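Local structure of gamma-resorcylate decarboxylase (Polaromonas, 4QRO) at residues 38-43 with 85-90; 101-106 with 140-145; 199-204 with 251-256; 265-270 with 297-302. The protein probably catalyses the manganese-dependent, non-oxidative decarboxylation of gamma-resorcylate (2,6-dihydroxybenzoate) to resorcinol, as a member of the amidohydrolase family. All coordinates share one frame; numbering follows the deposited sequence.

In the fold
The four contacts follow one another along the chain, each closing before the next opens, spread around the parallel strands of the amidohydrolase barrel. Contact 1 ties the loop before helix 42-49 to the end of helix 70-90, and contact 2 joins two loops that follow strands 95-97 and 125-128. Contact 3 pairs helices 188-202 and 249-256, while contact 4 brings helix 293-302 against the start of helix 267-276. Contacts 2 and 3, with centres about 17 Å apart, touch through the D143-R199 salt bridge; contacts 1 and 3 lie on opposite sides of the chain's centre, their centres about 35 Å apart. Contacts 2 to 4 lie where the two subunits meet; contact 1 does not.

Contact 1. Residues 38-43 with 85-90; sequences DIQDRR and AEQVAK
Q40 reaches from the loop before helix 42-49 to the last turns of helix 70-90, where Q87 and K90 receive it. From CB the chain sets out with CG anti to the carbonyl carbon (chi1 -56°) and bends again at chi2, which carries the amide across the helix surface. CG passes 3.5 Å from Q87 OE1. CD then lies 3.8 Å from K90 CB, and OE1, 3.5 Å from the same methylene, is also hydrogen-bonded just beyond the two segments; the lysine lays its aliphatic CB and CD along the amide while its charged end turns off. At the tip, NE2 is held twice: it donates to Q87 OE1 at 2.9 Å and to the backbone Q87 O at 3.1 Å. The side-chain oxygen is met from above its carbonyl plane rather than on a lone pair, the two amides being turned 70° apart. Q87 O also accepts from K90 N, which arrives on the other face of the carbonyl. Glutamine suits the place because it is long enough to reach the helix and ends in an N-H donor. A leucine here would probably leave Q87 OE1 and Q87 O without this donor and the Q87 amide freer to turn. Beside this polar grip, I39 CD1 packs 3.8 Å from Q87 CG, and the I39 side chain also touches F11, L57 and F95 of strands 4-11, 52-59 and 95-97.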
loop_
_atom_site.group_PDB
_atom_site.type_symbol
_atom_site.label_atom_id
_atom_site.label_comp_id
_atom_site.label_asym_id
_atom_site.label_seq_id
_atom_site.Cartn_x
_atom_site.Cartn_y
_atom_site.Cartn_z
ATOM N N ASP A 38 16.504 -10.818 25.376
ATOM C CA ASP A 38 17.612 -11.753 25.222
ATOM C C ASP A 38 18.383 -11.466 23.950
ATOM O O ASP A 38 17.828 -11.495 22.874
ATOM C CB ASP A 38 17.138 -13.207 25.234
ATOM C CG ASP A 38 18.164 -14.135 24.625
ATOM O OD1 ASP A 38 19.273 -14.270 25.183
ATOM O OD2 ASP A 38 17.887 -14.661 23.543
ATOM N N ILE A 39 19.663 -11.152 24.088
ATOM C CA ILE A 39 20.553 -11.027 22.947
ATOM C C ILE A 39 21.555 -12.164 22.901
ATOM O O ILE A 39 21.767 -12.735 21.856
ATOM C CB ILE A 39 21.280 -9.680 22.969
ATOM C CG1 ILE A 39 20.281 -8.545 22.715
ATOM C CG2 ILE A 39 22.407 -9.664 21.939
ATOM C CD1 ILE A 39 20.866 -7.180 22.974
ATOM N N GLN A 40 22.149 -12.515 24.047
ATOM C CA GLN A 40 23.302 -13.432 24.089
ATOM C C GLN A 40 22.998 -14.935 24.053
ATOM O O GLN A 40 23.867 -15.733 23.662
ATOM C CB GLN A 40 24.164 -13.161 25.344
ATOM C CG GLN A 40 24.652 -11.732 25.496
ATOM C CD GLN A 40 25.574 -11.282 24.365
ATOM O OE1 GLN A 40 26.432 -12.034 23.884
ATOM N NE2 GLN A 40 25.398 -10.057 23.933
ATOM N N ASP A 41 21.818 -15.351 24.469
ATOM C CA ASP A 41 21.614 -16.768 24.788
ATOM C C ASP A 41 20.733 -17.469 23.760
ATOM O O ASP A 41 21.231 -18.034 22.797
ATOM C CB ASP A 41 21.118 -16.916 26.241
ATOM C CG ASP A 41 20.679 -18.342 26.595
ATOM O OD1 ASP A 41 21.024 -19.290 25.870
ATOM O OD2 ASP A 41 19.978 -18.521 27.612
ATOM N N ARG A 42 19.433 -17.427 23.935
ATOM C CA ARG A 42 18.567 -18.216 23.057
ATOM C C ARG A 42 18.603 -17.726 21.610
ATOM O O ARG A 42 18.557 -18.533 20.673
ATOM C CB ARG A 42 17.137 -18.242 23.606
ATOM C CG ARG A 42 16.140 -18.960 22.706
ATOM C CD ARG A 42 14.827 -19.122 23.437
ATOM N NE ARG A 42 13.786 -19.650 22.572
ATOM C CZ ARG A 42 12.572 -19.117 22.411
ATOM N NH1 ARG A 42 11.711 -19.718 21.596
ATOM N NH2 ARG A 42 12.202 -18.003 23.059
ATOM N N ARG A 43 18.714 -16.411 21.444
ATOM C CA ARG A 43 18.834 -15.784 20.139
ATOM C C ARG A 43 19.960 -16.385 19.309
ATOM O O ARG A 43 19.755 -16.722 18.143
ATOM C CB ARG A 43 19.030 -14.267 20.291
ATOM C CG ARG A 43 19.056 -13.495 18.981
ATOM C CD ARG A 43 19.251 -11.996 19.197
ATOM N NE ARG A 43 18.215 -11.402 20.059
ATOM C CZ ARG A 43 17.423 -10.382 19.724
ATOM N NH1 ARG A 43 17.476 -9.783 18.516
ATOM N NH2 ARG A 43 16.528 -9.974 20.601
ATOM N N ALA A 85 26.347 -1.522 21.883
ATOM C CA ALA A 85 27.802 -1.694 21.687
ATOM C C ALA A 85 28.442 -2.748 22.613
ATOM O O ALA A 85 29.260 -3.553 22.155
ATOM C CB ALA A 85 28.519 -0.378 21.844
ATOM N N GLU A 86 28.078 -2.709 23.895
ATOM C CA GLU A 86 28.507 -3.700 24.909
ATOM C C GLU A 86 28.067 -5.107 24.542
ATOM O O GLU A 86 28.848 -6.044 24.650
ATOM C CB GLU A 86 27.950 -3.339 26.304
ATOM C CG GLU A 86 28.598 -2.110 26.919
ATOM C CD GLU A 86 27.754 -1.471 28.007
ATOM O OE1 GLU A 86 27.924 -0.258 28.236
ATOM O OE2 GLU A 86 26.918 -2.171 28.624
ATOM N N GLN A 87 26.819 -5.246 24.082
ATOM C CA GLN A 87 26.284 -6.539 23.719
ATOM C C GLN A 87 26.985 -7.087 22.462
ATOM O O GLN A 87 27.370 -8.248 22.430
ATOM C CB GLN A 87 24.753 -6.463 23.520
ATOM C CG GLN A 87 24.004 -6.108 24.809
ATOM C CD GLN A 87 24.187 -7.155 25.909
ATOM O OE1 GLN A 87 23.901 -8.331 25.711
ATOM N NE2 GLN A 87 24.689 -6.729 27.061
ATOM N N VAL A 88 27.177 -6.235 21.453
ATOM C CA VAL A 88 27.889 -6.618 20.250
ATOM C C VAL A 88 29.263 -7.124 20.635
ATOM O O VAL A 88 29.700 -8.182 20.154
ATOM C CB VAL A 88 28.019 -5.448 19.238
ATOM C CG1 VAL A 88 28.998 -5.783 18.132
ATOM C CG2 VAL A 88 26.661 -5.129 18.643
ATOM N N ALA A 89 29.924 -6.383 21.525
ATOM C CA ALA A 89 31.289 -6.713 21.955
ATOM C C ALA A 89 31.416 -8.098 22.591
ATOM O O ALA A 89 32.493 -8.681 22.571
ATOM C CB ALA A 89 31.824 -5.645 22.916
ATOM N N LYS A 90 30.332 -8.626 23.151
ATOM C CA LYS A 90 30.365 -9.938 23.791
ATOM C C LYS A 90 30.392 -11.080 22.788
ATOM O O LYS A 90 30.984 -12.103 23.060
ATOM C CB LYS A 90 29.195 -10.112 24.748
ATOM C CG LYS A 90 29.146 -9.080 25.864
ATOM C CD LYS A 90 28.090 -9.434 26.910
ATOM C CE LYS A 90 28.382 -8.801 28.264
ATOM N NZ LYS A 90 28.162 -9.765 29.386
#

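Contact 2. Residues 101-106 with 140-145; sequences LPMQDP and LYYDMA
M103 and Y142 make the tight half of this buried contact. The methionine is folded at every torsion: CG stands beside the backbone N (chi1 -63°), and further bends at chi2 and chi3 curl the methyl back over the phenol. CE consequently sits 3.8 Å from the centroid of the Y142 ring, almost on the ring normal, as a CH-pi contact displaced a little toward the rim. SD stands behind it, 5.0 Å from the same centroid, in a Met-aromatic arrangement where the methyl intervenes between sulfur and face. Nearer the hydroxyl end, M103 CB comes 3.6 Å from Y142 CE1 and 3.5 Å from Y142 OH. A flexible, polarisable methionine suits this position, since an unbranched chain can follow the ring from its oxygen to its face. The hydroxyl itself is engaged elsewhere, with G129 O and S131 OG, and these bonds are likely to steady the ring.

Both segments are loops following parallel strands of the amidohydrolase barrel, 95-97 and 125-128, and the two side chains share a third neighbour there, V127 of strand 125-128.

The other half is looser. L140 CD1 approaches the backbone Q104 O at 4.1 Å, a van der Waals touch without a bond; leucine suits this buried spot, where D133 and Y147 also meet it. The Q104 side chain sets off away from this partner, and its NE2 donates instead to V64 O and Q132 O.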
loop_
_atom_site.group_PDB
_atom_site.type_symbol
_atom_site.label_atom_id
_atom_site.label_comp_id
_atom_site.label_asym_id
_atom_site.label_seq_id
_atom_site.Cartn_x
_atom_site.Cartn_y
_atom_site.Cartn_z
ATOM N N LEU A 101 18.503 6.869 16.865
ATOM C CA LEU A 101 18.787 8.296 16.690
ATOM C C LEU A 101 17.663 9.230 17.150
ATOM O O LEU A 101 16.472 8.966 16.916
ATOM C CB LEU A 101 19.105 8.626 15.236
ATOM C CG LEU A 101 20.266 7.917 14.577
ATOM C CD1 LEU A 101 20.239 8.261 13.093
ATOM C CD2 LEU A 101 21.601 8.302 15.231
ATOM N N PRO A 102 18.040 10.343 17.804
ATOM C CA PRO A 102 17.056 11.300 18.248
ATOM C C PRO A 102 16.748 12.254 17.116
ATOM O O PRO A 102 17.266 13.364 17.083
ATOM C CB PRO A 102 17.775 12.010 19.412
ATOM C CG PRO A 102 19.213 11.998 19.007
ATOM C CD PRO A 102 19.395 10.675 18.312
ATOM N N MET A 103 15.903 11.805 16.186
ATOM C CA MET A 103 15.629 12.554 14.966
ATOM C C MET A 103 14.800 13.815 15.227
ATOM O O MET A 103 14.624 14.653 14.342
ATOM C CB MET A 103 14.946 11.652 13.951
ATOM C CG MET A 103 15.816 10.487 13.508
ATOM S SD MET A 103 17.225 10.911 12.483
ATOM C CE MET A 103 16.432 11.664 11.055
ATOM N N GLN A 104 14.307 13.949 16.454
ATOM C CA GLN A 104 13.721 15.198 16.939
ATOM C C GLN A 104 14.600 16.411 16.624
ATOM O O GLN A 104 14.115 17.478 16.280
ATOM C CB GLN A 104 13.497 15.108 18.460
ATOM C CG GLN A 104 12.322 14.195 18.850
ATOM C CD GLN A 104 12.641 12.694 18.894
ATOM O OE1 GLN A 104 13.784 12.274 18.707
ATOM N NE2 GLN A 104 11.620 11.885 19.150
ATOM N N ASP A 105 15.904 16.229 16.741
ATOM C CA ASP A 105 16.845 17.302 16.547
ATOM C C ASP A 105 17.862 16.869 15.483
ATOM O O ASP A 105 18.615 15.934 15.714
ATOM C CB ASP A 105 17.488 17.580 17.893
ATOM C CG ASP A 105 18.373 18.823 17.904
ATOM O OD1 ASP A 105 19.202 18.982 16.995
ATOM O OD2 ASP A 105 18.279 19.619 18.862
ATOM N N PRO A 106 17.862 17.519 14.300
ATOM C CA PRO A 106 18.778 17.096 13.239
ATOM C C PRO A 106 20.259 17.091 13.645
ATOM O O PRO A 106 20.992 16.182 13.267
ATOM C CB PRO A 106 18.536 18.134 12.148
ATOM C CG PRO A 106 17.105 18.481 12.305
ATOM C CD PRO A 106 16.887 18.508 13.792
ATOM N N LEU A 140 7.208 14.937 12.536
ATOM C CA LEU A 140 8.393 15.277 11.833
ATOM C C LEU A 140 8.762 14.152 10.857
ATOM O O LEU A 140 9.035 13.026 11.276
ATOM C CB LEU A 140 9.487 15.500 12.860
ATOM C CG LEU A 140 9.265 16.698 13.797
ATOM C CD1 LEU A 140 10.374 16.668 14.829
ATOM C CD2 LEU A 140 9.308 18.040 13.070
ATOM N N TYR A 141 8.697 14.469 9.571
ATOM C CA TYR A 141 9.144 13.606 8.503
ATOM C C TYR A 141 10.473 14.097 7.956
ATOM O O TYR A 141 10.725 15.288 7.848
ATOM C CB TYR A 141 8.087 13.569 7.387
ATOM C CG TYR A 141 6.832 12.843 7.808
ATOM C CD1 TYR A 141 5.809 13.494 8.512
ATOM C CD2 TYR A 141 6.682 11.488 7.538
ATOM C CE1 TYR A 141 4.669 12.794 8.925
ATOM C CE2 TYR A 141 5.567 10.788 7.952
ATOM C CZ TYR A 141 4.559 11.439 8.630
ATOM O OH TYR A 141 3.445 10.713 9.002
ATOM N N TYR A 142 11.264 13.166 7.440
ATOM C CA TYR A 142 12.689 13.436 7.174
ATOM C C TYR A 142 12.966 13.978 5.762
ATOM O O TYR A 142 14.104 14.165 5.402
ATOM C CB TYR A 142 13.540 12.218 7.567
ATOM C CG TYR A 142 13.131 11.683 8.927
ATOM C CD1 TYR A 142 12.968 12.548 10.015
ATOM C CD2 TYR A 142 12.900 10.321 9.137
ATOM C CE1 TYR A 142 12.579 12.079 11.264
ATOM C CE2 TYR A 142 12.505 9.841 10.384
ATOM C CZ TYR A 142 12.348 10.732 11.453
ATOM O OH TYR A 142 11.950 10.280 12.698
ATOM N N ASP A 143 11.907 14.271 4.999
ATOM C CA ASP A 143 12.016 15.080 3.791
ATOM C C ASP A 143 12.095 16.561 4.111
ATOM O O ASP A 143 12.567 17.326 3.277
ATOM C CB ASP A 143 10.831 14.856 2.845
ATOM C CG ASP A 143 9.501 15.142 3.517
ATOM O OD1 ASP A 143 9.151 14.402 4.448
ATOM O OD2 ASP A 143 8.811 16.097 3.118
ATOM N N MET A 144 11.623 16.965 5.293
ATOM C CA MET A 144 11.547 18.398 5.655
ATOM C C MET A 144 12.954 19.008 5.632
ATOM O O MET A 144 13.924 18.330 5.951
ATOM C CB MET A 144 10.883 18.603 7.022
ATOM C CG MET A 144 9.425 18.145 7.113
ATOM S SD MET A 144 8.886 17.964 8.854
ATOM C CE MET A 144 7.108 17.816 8.702
ATOM N N ALA A 145 13.042 20.290 5.265
ATOM C CA ALA A 145 14.323 20.945 4.963
ATOM C C ALA A 145 15.374 20.859 6.077
ATOM O O ALA A 145 16.586 20.764 5.807
ATOM C CB ALA A 145 14.072 22.408 4.602
#

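Contact 3. Residues 199-204 with 251-256; sequences RLMGSG and DYFNEN
M201 lies across two consecutive residues of helix 249-256, Y252 and F253. Its chain is extended as far as the sulfur (chi2 -179°) and turns only at chi3. The M201 and Y252 side chains run antiparallel alongside one another, so that they meet near their bases, with M201 CG 3.8 Å from Y252 CB. The tyrosine ring comes alongside the methionine's carbonyl, with CD2 3.7 Å from M201 O, while its hydroxyl goes on to D207 OD1. F253 is crossed obliquely: M201 SD passes 4.0 Å from F253 CB, and M201 CE ends 4.0 Å from F253 CD1. F253 CG is anti to its backbone N (chi1 -168°), unlike that of Y252, and a slender thioether suits the course between them. Replacing this methionine by an alanine is likely to leave Y252 CB, F253 CB and F253 CD1 without their thioether-chain neighbours and the F253 ring less firmly packed. F206 covers both M201 and Y252, and M201 also meets F257, as F253 meets L259, on strand 257-260. This is the helix-on-strand layering of a beta/alpha barrel, in which apolar side chains join the outer helices to one another and to the parallel strands.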
loop_
_atom_site.group_PDB
_atom_site.type_symbol
_atom_site.label_atom_id
_atom_site.label_comp_id
_atom_site.label_asym_id
_atom_site.label_seq_id
_atom_site.Cartn_x
_atom_site.Cartn_y
_atom_site.Cartn_z
ATOM N N ARG A 199 7.703 10.420 0.231
ATOM C CA ARG A 199 8.027 11.800 0.583
ATOM C C ARG A 199 9.525 12.079 0.398
ATOM O O ARG A 199 9.886 13.089 -0.208
ATOM C CB ARG A 199 7.567 12.153 1.999
ATOM C CG ARG A 199 6.055 12.219 2.164
ATOM C CD ARG A 199 5.635 12.506 3.607
ATOM N NE ARG A 199 6.278 13.705 4.173
ATOM C CZ ARG A 199 5.634 14.707 4.781
ATOM N NH1 ARG A 199 4.299 14.689 4.945
ATOM N NH2 ARG A 199 6.328 15.738 5.253
ATOM N N LEU A 200 10.386 11.172 0.846
ATOM C CA LEU A 200 11.843 11.369 0.651
ATOM C C LEU A 200 12.198 11.435 -0.849
ATOM O O LEU A 200 12.930 12.315 -1.286
ATOM C CB LEU A 200 12.638 10.251 1.313
ATOM C CG LEU A 200 12.558 10.052 2.830
ATOM C CD1 LEU A 200 13.440 8.884 3.246
ATOM C CD2 LEU A 200 12.978 11.337 3.545
ATOM N N MET A 201 11.681 10.489 -1.626
ATOM C CA MET A 201 11.963 10.405 -3.076
ATOM C C MET A 201 11.458 11.638 -3.858
ATOM O O MET A 201 12.208 12.218 -4.657
ATOM C CB MET A 201 11.346 9.123 -3.678
ATOM C CG MET A 201 11.981 7.829 -3.198
ATOM S SD MET A 201 11.235 6.357 -3.949
ATOM C CE MET A 201 10.545 5.531 -2.528
ATOM N N GLY A 202 10.216 12.038 -3.611
ATOM C CA GLY A 202 9.631 13.258 -4.223
ATOM C C GLY A 202 10.321 14.580 -3.860
ATOM O O GLY A 202 10.322 15.541 -4.649
ATOM N N SER A 203 10.942 14.632 -2.688
ATOM C CA SER A 203 11.457 15.900 -2.166
ATOM C C SER A 203 12.660 16.398 -2.907
ATOM O O SER A 203 13.035 17.554 -2.737
ATOM C CB SER A 203 11.816 15.777 -0.698
ATOM O OG SER A 203 12.894 14.862 -0.550
ATOM N N GLY A 204 13.293 15.531 -3.695
ATOM C CA GLY A 204 14.553 15.876 -4.353
ATOM C C GLY A 204 15.773 15.592 -3.499
ATOM O O GLY A 204 16.910 15.920 -3.872
ATOM N N ASP A 251 13.063 6.003 -10.462
ATOM C CA ASP A 251 14.525 6.187 -10.563
ATOM C C ASP A 251 15.177 6.180 -9.176
ATOM O O ASP A 251 16.167 5.494 -8.964
ATOM C CB ASP A 251 14.891 7.485 -11.310
ATOM C CG ASP A 251 14.502 7.450 -12.789
ATOM O OD1 ASP A 251 14.607 6.389 -13.412
ATOM O OD2 ASP A 251 14.063 8.483 -13.316
ATOM N N TYR A 252 14.591 6.893 -8.223
ATOM C CA TYR A 252 15.143 6.950 -6.846
ATOM C C TYR A 252 14.942 5.640 -6.101
ATOM O O TYR A 252 15.807 5.177 -5.370
ATOM C CB TYR A 252 14.520 8.123 -6.069
ATOM C CG TYR A 252 14.671 9.444 -6.817
ATOM C CD1 TYR A 252 15.932 9.993 -7.046
ATOM C CD2 TYR A 252 13.569 10.105 -7.324
ATOM C CE1 TYR A 252 16.084 11.184 -7.724
ATOM C CE2 TYR A 252 13.702 11.287 -8.022
ATOM C CZ TYR A 252 14.961 11.830 -8.214
ATOM O OH TYR A 252 15.089 13.003 -8.921
ATOM N N PHE A 253 13.811 5.002 -6.338
ATOM C CA PHE A 253 13.564 3.681 -5.783
ATOM C C PHE A 253 14.627 2.689 -6.244
ATOM O O PHE A 253 15.206 1.921 -5.437
ATOM C CB PHE A 253 12.153 3.220 -6.212
ATOM C CG PHE A 253 11.654 1.999 -5.490
ATOM C CD1 PHE A 253 11.573 1.976 -4.105
ATOM C CD2 PHE A 253 11.209 0.873 -6.210
ATOM C CE1 PHE A 253 11.099 0.842 -3.439
ATOM C CE2 PHE A 253 10.738 -0.249 -5.544
ATOM C CZ PHE A 253 10.677 -0.268 -4.162
ATOM N N ASN A 254 14.900 2.694 -7.546
ATOM C CA ASN A 254 15.814 1.723 -8.122
ATOM C C ASN A 254 17.252 1.987 -7.709
ATOM O O ASN A 254 18.017 1.054 -7.559
ATOM C CB ASN A 254 15.776 1.728 -9.644
ATOM C CG ASN A 254 14.544 1.034 -10.222
ATOM O OD1 ASN A 254 14.261 1.167 -11.421
ATOM N ND2 ASN A 254 13.836 0.311 -9.413
ATOM N N GLU A 255 17.594 3.263 -7.559
ATOM C CA GLU A 255 18.974 3.666 -7.285
ATOM C C GLU A 255 19.383 3.830 -5.817
ATOM O O GLU A 255 20.567 3.695 -5.506
ATOM C CB GLU A 255 19.298 4.931 -8.049
ATOM C CG GLU A 255 19.429 4.697 -9.543
ATOM C CD GLU A 255 19.427 5.987 -10.323
ATOM O OE1 GLU A 255 19.574 7.074 -9.719
ATOM O OE2 GLU A 255 19.272 5.911 -11.550
ATOM N N ASN A 256 18.433 4.161 -4.945
ATOM C CA ASN A 256 18.731 4.539 -3.555
ATOM C C ASN A 256 18.134 3.614 -2.508
ATOM O O ASN A 256 18.415 3.770 -1.329
ATOM C CB ASN A 256 18.245 5.985 -3.325
ATOM C CG ASN A 256 19.014 6.994 -4.165
ATOM O OD1 ASN A 256 18.555 7.412 -5.238
ATOM N ND2 ASN A 256 20.209 7.361 -3.704
#

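Contact 4. Residues 265-270 with 297-302; sequences FRTQTL and ADWFEN
W299 swings its indole toward F265 with CG anti to the backbone N (chi1 164°), while F265 keeps CG beside its own N (chi1 -46°), so that its backbone and CB meet the indole and the ring makes an oblique contact, F265 CD1 lying 3.9 Å from W299 CE3. F265 CA stands over the six-membered ring of W299, 3.8 Å from the centroid and 16° off the normal, a CH-pi contact. The peptide that follows continues over the same aromatic system: F265 O comes 3.5 Å from W299 CD1, and R266 N lies above the plane nearer the rim. F265 CB adds apolar packing, 3.6 Å from W299 CG. A broad, flat tryptophan suits this role, since its face can carry a whole peptide unit. At the far end L270, whose side chain points in from the first turns of helix 267-276, brings CD2 to within 4.0 Å of W299 CZ2.

The polar edge faces T267. Its OG1 is near the indole plane, 3.2 Å from W299 NE1, and is hydrogen-bonded to T303 OG1. Water 1 accepts from T267 N at 2.9 Å and more weakly from W299 NE1. The R266 side chain starts away from the indole; its NH2 forms a salt bridge with E276 of the second subunit.

The indole thus meets the loop in two ways, giving its pi face to F265 CA and the peptide after it and its N-H a weak water bond at the first turn of helix 267-276, where the helix end would probably tend to polarise that water.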
loop_
_atom_site.group_PDB
_atom_site.type_symbol
_atom_site.label_atom_id
_atom_site.label_comp_id
_atom_site.label_asym_id
_atom_site.label_seq_id
_atom_site.Cartn_x
_atom_site.Cartn_y
_atom_site.Cartn_z
ATOM N N PHE A 265 6.926 -13.371 4.177
ATOM C CA PHE A 265 7.469 -14.649 3.713
ATOM C C PHE A 265 6.532 -15.248 2.663
ATOM O O PHE A 265 5.873 -16.286 2.903
ATOM C CB PHE A 265 7.626 -15.591 4.891
ATOM C CG PHE A 265 8.282 -14.954 6.105
ATOM C CD1 PHE A 265 9.420 -14.159 5.966
ATOM C CD2 PHE A 265 7.746 -15.144 7.376
ATOM C CE1 PHE A 265 10.015 -13.571 7.070
ATOM C CE2 PHE A 265 8.344 -14.560 8.497
ATOM C CZ PHE A 265 9.467 -13.774 8.344
ATOM N N ARG A 266 6.507 -14.566 1.521
ATOM C CA ARG A 266 5.546 -14.827 0.452
ATOM C C ARG A 266 6.291 -14.795 -0.887
ATOM O O ARG A 266 6.819 -13.742 -1.328
ATOM C CB ARG A 266 4.433 -13.791 0.494
ATOM C CG ARG A 266 3.286 -14.068 -0.488
ATOM C CD ARG A 266 2.657 -15.418 -0.245
ATOM N NE ARG A 266 1.361 -15.573 -0.911
ATOM C CZ ARG A 266 0.554 -16.606 -0.726
ATOM N NH1 ARG A 266 0.932 -17.584 0.090
ATOM N NH2 ARG A 266 -0.633 -16.675 -1.372
ATOM N N THR A 267 6.360 -15.957 -1.523
ATOM C CA THR A 267 7.123 -16.127 -2.741
ATOM C C THR A 267 6.605 -15.238 -3.865
ATOM O O THR A 267 7.398 -14.588 -4.547
ATOM C CB THR A 267 7.154 -17.609 -3.154
ATOM O OG1 THR A 267 7.876 -18.342 -2.163
ATOM C CG2 THR A 267 7.814 -17.817 -4.498
ATOM N N GLN A 268 5.287 -15.186 -4.064
ATOM C CA GLN A 268 4.754 -14.290 -5.120
ATOM C C GLN A 268 5.241 -12.847 -4.956
ATOM O O GLN A 268 5.574 -12.165 -5.930
ATOM C CB GLN A 268 3.221 -14.310 -5.129
ATOM C CG GLN A 268 2.611 -15.625 -5.551
ATOM C CD GLN A 268 2.258 -16.531 -4.396
ATOM O OE1 GLN A 268 3.031 -16.696 -3.438
ATOM N NE2 GLN A 268 1.105 -17.173 -4.499
ATOM N N THR A 269 5.249 -12.370 -3.714
ATOM C CA THR A 269 5.658 -10.991 -3.399
ATOM C C THR A 269 7.143 -10.798 -3.656
ATOM O O THR A 269 7.532 -9.787 -4.227
ATOM C CB THR A 269 5.320 -10.687 -1.934
ATOM O OG1 THR A 269 3.920 -10.917 -1.756
ATOM C CG2 THR A 269 5.634 -9.283 -1.515
ATOM N N LEU A 270 7.964 -11.739 -3.202
ATOM C CA LEU A 270 9.392 -11.744 -3.530
ATOM C C LEU A 270 9.650 -11.699 -5.043
ATOM O O LEU A 270 10.474 -10.921 -5.503
ATOM C CB LEU A 270 10.078 -12.992 -2.946
ATOM C CG LEU A 270 11.569 -13.139 -3.304
ATOM C CD1 LEU A 270 12.361 -11.936 -2.786
ATOM C CD2 LEU A 270 12.134 -14.450 -2.759
ATOM N N ALA A 297 13.422 -18.392 7.996
ATOM C CA ALA A 297 14.488 -19.165 7.390
ATOM C C ALA A 297 14.002 -20.330 6.544
ATOM O O ALA A 297 14.559 -20.606 5.478
ATOM C CB ALA A 297 15.439 -19.663 8.467
ATOM N N ASP A 298 13.028 -21.073 7.051
ATOM C CA ASP A 298 12.439 -22.201 6.295
ATOM C C ASP A 298 11.769 -21.742 4.981
ATOM O O ASP A 298 11.871 -22.410 3.943
ATOM C CB ASP A 298 11.404 -22.917 7.173
ATOM C CG ASP A 298 12.054 -23.727 8.297
ATOM O OD1 ASP A 298 13.289 -23.950 8.255
ATOM O OD2 ASP A 298 11.326 -24.152 9.208
ATOM N N TRP A 299 11.051 -20.630 5.044
ATOM C CA TRP A 299 10.481 -20.050 3.831
ATOM C C TRP A 299 11.586 -19.676 2.847
ATOM O O TRP A 299 11.548 -20.088 1.687
ATOM C CB TRP A 299 9.603 -18.834 4.123
ATOM C CG TRP A 299 9.357 -18.052 2.857
ATOM C CD1 TRP A 299 8.474 -18.368 1.852
ATOM C CD2 TRP A 299 10.025 -16.864 2.443
ATOM N NE1 TRP A 299 8.555 -17.454 0.853
ATOM C CE2 TRP A 299 9.529 -16.531 1.173
ATOM C CE3 TRP A 299 11.023 -16.055 3.018
ATOM C CZ2 TRP A 299 9.945 -15.386 0.490
ATOM C CZ3 TRP A 299 11.438 -14.930 2.352
ATOM C CH2 TRP A 299 10.910 -14.602 1.084
ATOM N N PHE A 300 12.599 -18.935 3.313
ATOM C CA PHE A 300 13.650 -18.449 2.404
ATOM C C PHE A 300 14.505 -19.584 1.822
ATOM O O PHE A 300 14.940 -19.517 0.662
ATOM C CB PHE A 300 14.550 -17.434 3.087
ATOM C CG PHE A 300 15.629 -16.902 2.187
ATOM C CD1 PHE A 300 15.317 -16.021 1.164
ATOM C CD2 PHE A 300 16.957 -17.294 2.353
ATOM C CE1 PHE A 300 16.320 -15.532 0.330
ATOM C CE2 PHE A 300 17.955 -16.826 1.506
ATOM C CZ PHE A 300 17.633 -15.930 0.503
ATOM N N GLU A 301 14.716 -20.628 2.623
ATOM C CA GLU A 301 15.475 -21.813 2.211
ATOM C C GLU A 301 14.973 -22.411 0.903
ATOM O O GLU A 301 15.764 -22.886 0.079
ATOM C CB GLU A 301 15.346 -22.884 3.302
ATOM C CG GLU A 301 16.148 -24.163 3.073
ATOM C CD GLU A 301 17.625 -23.974 3.335
ATOM O OE1 GLU A 301 18.365 -24.965 3.200
ATOM O OE2 GLU A 301 18.045 -22.844 3.676
ATOM N N ASN A 302 13.655 -22.380 0.736
ATOM C CA ASN A 302 12.970 -23.078 -0.348
ATOM C C ASN A 302 12.200 -22.192 -1.304
ATOM O O ASN A 302 11.510 -22.725 -2.195
ATOM C CB ASN A 302 11.968 -24.078 0.268
ATOM C CG ASN A 302 12.662 -25.209 1.015
ATOM O OD1 ASN A 302 13.617 -25.801 0.522
ATOM N ND2 ASN A 302 12.199 -25.491 2.217
HETATM O O HOH W 1 5.468 -18.333 -0.149
#